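Local structure of biotin binding protein A (Gallus gallus, 2C1Q) at residues 11-16 / 118-123. The protein binds biotin in a pocket of its beta barrel and, as a member of the avidin family, assembles as a tetramer. Residues are numbered along the deposited sequence; the frame is centred on the assembly and turned at random.
Sequences WRNELG and GTNVFT. With BTN (biotin), chain B.
Asn120 reaches from its strand between Glu14 and the bound biotin, and its amide serves both. Its OD1 accepts from biotin N1 at 2.7 Å in an almost straight bond (172°). On the other side of the group, ND2 donates to Glu14 OE2 at 3.0 Å. OE2 lies in the amide plane of Asn120, but the carboxylate is turned steeply, 78° between the planes, and receives this N-H from above its own plane. Glu14 OE1 takes the backbone N of Val121 on its syn side at 2.9 Å. The chain of Glu14 bends at chi2 (-84°), which folds the carboxylate back onto the strand. A water also links OE2 to Thr119 OG1, which hydrogen-bonds to Thr119 of a third subunit. The two bonds of the Asn120 amide, to Glu14 and to biotin, fix its rotation, and the Glu14 bond presents its oxygen to the ligand.

The two segments close the eight-stranded antiparallel barrel of the avidin fold, where strand 9-13 meets strand 115-124. Arg12 and Thr123 form a hydrogen-bonded pair there, joined by two backbone bonds. Beyond it the first strand runs into a type I turn, Asn13 to Gly16.

Asn13 is the second amide at the ligand. Its ND2 donates to the ureido oxygen O3 of biotin at 2.8 Å. Its OD1 accepts from Leu15 N in an Asx turn and also from Ser17 N, so both ends of the amide are held. Asn13 CB sits over the centre of the Phe122 ring, 3.7 Å from the centroid, as a CH-pi contact. Leu15 CD1 lies 3.6 Å from biotin N1, and Leu15 also packs on Trp112 of a second subunit. Farther along, Trp11 CE3 lies 3.3 Å from Thr123 C. The indole NE1 of Trp11 bonds to Leu7 O.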
ATOM      1  N   TRP A  11       2.556  -2.349 -24.074  1.00 26.56           N
ATOM      2  CA  TRP A  11       2.230  -1.170 -23.286  1.00 26.01           C
ATOM      3  C   TRP A  11       3.514  -0.562 -22.743  1.00 27.50           C
ATOM      4  O   TRP A  11       4.516  -1.263 -22.602  1.00 27.55           O
ATOM      5  CB  TRP A  11       1.310  -1.561 -22.139  1.00 25.84           C
ATOM      6  CG  TRP A  11      -0.008  -2.117 -22.576  1.00 24.08           C
ATOM      7  CD1 TRP A  11      -0.313  -3.423 -22.856  1.00 24.29           C
ATOM      8  CD2 TRP A  11      -1.209  -1.368 -22.782  1.00 23.95           C
ATOM      9  NE1 TRP A  11      -1.652  -3.524 -23.224  1.00 23.33           N
ATOM     10  CE2 TRP A  11      -2.217  -2.279 -23.174  1.00 21.39           C
ATOM     11  CE3 TRP A  11      -1.534  -0.009 -22.658  1.00 24.36           C
ATOM     12  CZ2 TRP A  11      -3.518  -1.872 -23.473  1.00 23.35           C
ATOM     13  CZ3 TRP A  11      -2.827   0.394 -22.941  1.00 23.60           C
ATOM     14  CH2 TRP A  11      -3.807  -0.535 -23.341  1.00 23.84           C
ATOM     15  N   ARG A  12       3.492   0.735 -22.431  1.00 28.56           N
ATOM     16  CA  ARG A  12       4.640   1.378 -21.765  1.00 29.52           C
ATOM     17  C   ARG A  12       4.148   2.221 -20.588  1.00 27.47           C
ATOM     18  O   ARG A  12       3.037   2.741 -20.616  1.00 27.55           O
ATOM     19  CB  ARG A  12       5.414   2.254 -22.757  1.00 29.50           C
ATOM     20  CG  ARG A  12       6.646   2.898 -22.157  1.00 32.37           C
ATOM     21  CD  ARG A  12       7.308   3.920 -23.074  1.00 34.45           C
ATOM     22  NE  ARG A  12       8.093   3.245 -24.108  1.00 44.57           N
ATOM     23  CZ  ARG A  12       9.405   2.994 -24.048  1.00 47.04           C
ATOM     24  NH1 ARG A  12      10.138   3.363 -22.989  1.00 47.62           N
ATOM     25  NH2 ARG A  12       9.985   2.363 -25.067  1.00 49.57           N
ATOM     26  N   ASN A  13       4.954   2.354 -19.546  1.00 26.62           N
ATOM     27  CA  ASN A  13       4.544   3.184 -18.414  1.00 25.81           C
ATOM     28  C   ASN A  13       5.405   4.439 -18.279  1.00 26.21           C
ATOM     29  O   ASN A  13       6.361   4.620 -19.048  1.00 26.56           O
ATOM     30  CB  ASN A  13       4.404   2.354 -17.119  1.00 25.20           C
ATOM     31  CG  ASN A  13       5.730   1.927 -16.531  1.00 24.19           C
ATOM     32  OD1 ASN A  13       6.750   2.499 -16.849  1.00 22.78           O
ATOM     33  ND2 ASN A  13       5.715   0.931 -15.629  1.00 21.97           N
ATOM     34  N   GLU A  14       5.059   5.299 -17.321  1.00 26.66           N
ATOM     35  CA  GLU A  14       5.718   6.585 -17.100  1.00 26.96           C
ATOM     36  C   GLU A  14       7.182   6.438 -16.717  1.00 27.56           C
ATOM     37  O   GLU A  14       7.954   7.402 -16.844  1.00 27.86           O
ATOM     38  CB  GLU A  14       4.972   7.414 -16.034  1.00 26.95           C
ATOM     39  CG  GLU A  14       5.213   6.956 -14.561  1.00 28.44           C
ATOM     40  CD  GLU A  14       4.304   5.800 -14.086  1.00 27.82           C
ATOM     41  OE1 GLU A  14       3.789   5.023 -14.898  1.00 26.56           O
ATOM     42  OE2 GLU A  14       4.079   5.696 -12.873  1.00 31.41           O
ATOM     43  N   LEU A  15       7.572   5.249 -16.238  1.00 26.96           N
ATOM     44  CA  LEU A  15       8.973   4.981 -15.897  1.00 26.39           C
ATOM     45  C   LEU A  15       9.743   4.566 -17.133  1.00 26.85           C
ATOM     46  O   LEU A  15      10.957   4.413 -17.083  1.00 26.92           O
ATOM     47  CB  LEU A  15       9.088   3.853 -14.874  1.00 25.99           C
ATOM     48  CG  LEU A  15       8.503   4.099 -13.483  1.00 27.08           C
ATOM     49  CD1 LEU A  15       8.583   2.849 -12.623  1.00 25.24           C
ATOM     50  CD2 LEU A  15       9.172   5.285 -12.797  1.00 27.13           C
ATOM     51  N   GLY A  16       9.026   4.338 -18.229  1.00 26.91           N
ATOM     52  CA  GLY A  16       9.642   3.860 -19.464  1.00 27.91           C
ATOM     53  C   GLY A  16       9.754   2.339 -19.505  1.00 28.25           C
ATOM     54  O   GLY A  16      10.470   1.791 -20.341  1.00 28.14           O
ATOM     55  N   GLY A 118       3.344   1.124  -5.067  1.00 17.63           N
ATOM     56  CA  GLY A 118       3.337   2.317  -5.889  1.00 16.74           C
ATOM     57  C   GLY A 118       2.292   2.155  -6.958  1.00 18.18           C
ATOM     58  O   GLY A 118       1.541   1.181  -6.937  1.00 17.32           O
ATOM     59  N   THR A 119       2.241   3.111  -7.888  1.00 17.86           N
ATOM     60  CA  THR A 119       1.285   3.040  -8.994  1.00 18.94           C
ATOM     61  C   THR A 119       2.025   3.207 -10.322  1.00 20.23           C
ATOM     62  O   THR A 119       3.147   3.717 -10.342  1.00 21.56           O
ATOM     63  CB  THR A 119       0.199   4.143  -8.842  1.00 19.32           C
ATOM     64  OG1 THR A 119       0.830   5.406  -8.685  1.00 18.32           O
ATOM     65  CG2 THR A 119      -0.696   3.903  -7.577  1.00 16.51           C
ATOM     66  N   ASN A 120       1.412   2.780 -11.427  1.00 21.15           N
ATOM     67  CA  ASN A 120       1.951   3.035 -12.779  1.00 21.68           C
ATOM     68  C   ASN A 120       0.793   3.377 -13.707  1.00 22.46           C
ATOM     69  O   ASN A 120      -0.335   2.990 -13.443  1.00 21.51           O
ATOM     70  CB  ASN A 120       2.694   1.808 -13.332  1.00 21.87           C
ATOM     71  CG  ASN A 120       4.124   1.690 -12.814  1.00 22.68           C
ATOM     72  OD1 ASN A 120       4.636   0.593 -12.594  1.00 21.78           O
ATOM     73  ND2 ASN A 120       4.792   2.823 -12.668  1.00 21.09           N
ATOM     74  N   VAL A 121       1.063   4.142 -14.762  1.00 23.05           N
ATOM     75  CA  VAL A 121       0.060   4.402 -15.804  1.00 24.37           C
ATOM     76  C   VAL A 121       0.665   3.925 -17.108  1.00 24.18           C
ATOM     77  O   VAL A 121       1.763   4.335 -17.454  1.00 24.43           O
ATOM     78  CB  VAL A 121      -0.321   5.890 -15.937  1.00 24.51           C
ATOM     79  CG1 VAL A 121      -1.502   6.059 -16.954  1.00 24.43           C
ATOM     80  CG2 VAL A 121      -0.760   6.439 -14.604  1.00 27.77           C
ATOM     81  N   PHE A 122      -0.020   3.021 -17.798  1.00 25.02           N
ATOM     82  CA  PHE A 122       0.503   2.484 -19.066  1.00 25.95           C
ATOM     83  C   PHE A 122      -0.304   3.020 -20.232  1.00 26.49           C
ATOM     84  O   PHE A 122      -1.522   3.137 -20.148  1.00 26.47           O
ATOM     85  CB  PHE A 122       0.432   0.951 -19.133  1.00 25.26           C
ATOM     86  CG  PHE A 122       1.285   0.235 -18.130  1.00 25.18           C
ATOM     87  CD1 PHE A 122       2.445  -0.409 -18.524  1.00 25.46           C
ATOM     88  CD2 PHE A 122       0.909   0.166 -16.804  1.00 23.54           C
ATOM     89  CE1 PHE A 122       3.212  -1.106 -17.604  1.00 25.12           C
ATOM     90  CE2 PHE A 122       1.681  -0.486 -15.890  1.00 23.12           C
ATOM     91  CZ  PHE A 122       2.821  -1.142 -16.284  1.00 24.08           C
ATOM     92  N   THR A 123       0.377   3.312 -21.328  1.00 26.90           N
ATOM     93  CA  THR A 123      -0.336   3.559 -22.573  1.00 28.38           C
ATOM     94  C   THR A 123       0.213   2.624 -23.649  1.00 28.93           C
ATOM     95  O   THR A 123       1.330   2.080 -23.513  1.00 28.62           O
ATOM     96  CB  THR A 123      -0.288   5.064 -22.984  1.00 28.38           C
ATOM     97  OG1 THR A 123       1.068   5.493 -23.048  1.00 29.31           O
ATOM     98  CG2 THR A 123      -1.031   5.932 -21.959  1.00 26.29           C
TER
HETATM   99  C11 BTN B1126      13.418  -5.560  -8.506  1.00 27.18           C
HETATM  100  O11 BTN B1126      13.592  -6.321  -7.510  1.00 24.93           O
HETATM  101  O12 BTN B1126      13.917  -4.419  -8.464  1.00 25.74           O
HETATM  102  C10 BTN B1126      12.669  -6.021  -9.757  1.00 25.31           C
HETATM  103  C9  BTN B1126      12.382  -4.871 -10.729  1.00 23.38           C
HETATM  104  C8  BTN B1126      11.045  -4.259 -10.288  1.00 20.76           C
HETATM  105  C7  BTN B1126      10.646  -3.021 -11.072  1.00 18.73           C
HETATM  106  C2  BTN B1126       9.423  -2.350 -10.435  1.00 19.90           C
HETATM  107  S1  BTN B1126       8.001  -3.285 -10.510  1.00 20.01           S
HETATM  108  C6  BTN B1126       7.042  -1.809 -10.165  1.00 17.86           C
HETATM  109  C5  BTN B1126       7.709  -0.610 -10.773  1.00 17.82           C
HETATM  110  N1  BTN B1126       7.088  -0.432 -12.064  1.00 19.06           N
HETATM  111  C3  BTN B1126       7.943  -0.750 -13.021  1.00 18.57           C
HETATM  112  O3  BTN B1126       7.599  -0.669 -14.360  1.00 19.13           O
HETATM  113  N2  BTN B1126       9.132  -1.146 -12.542  1.00 17.57           N
HETATM  114  C4  BTN B1126       9.145  -1.010 -11.106  1.00 18.26           C
HETATM  115  O   HOH W   1       1.433   6.436 -11.411  1.00 34.15           O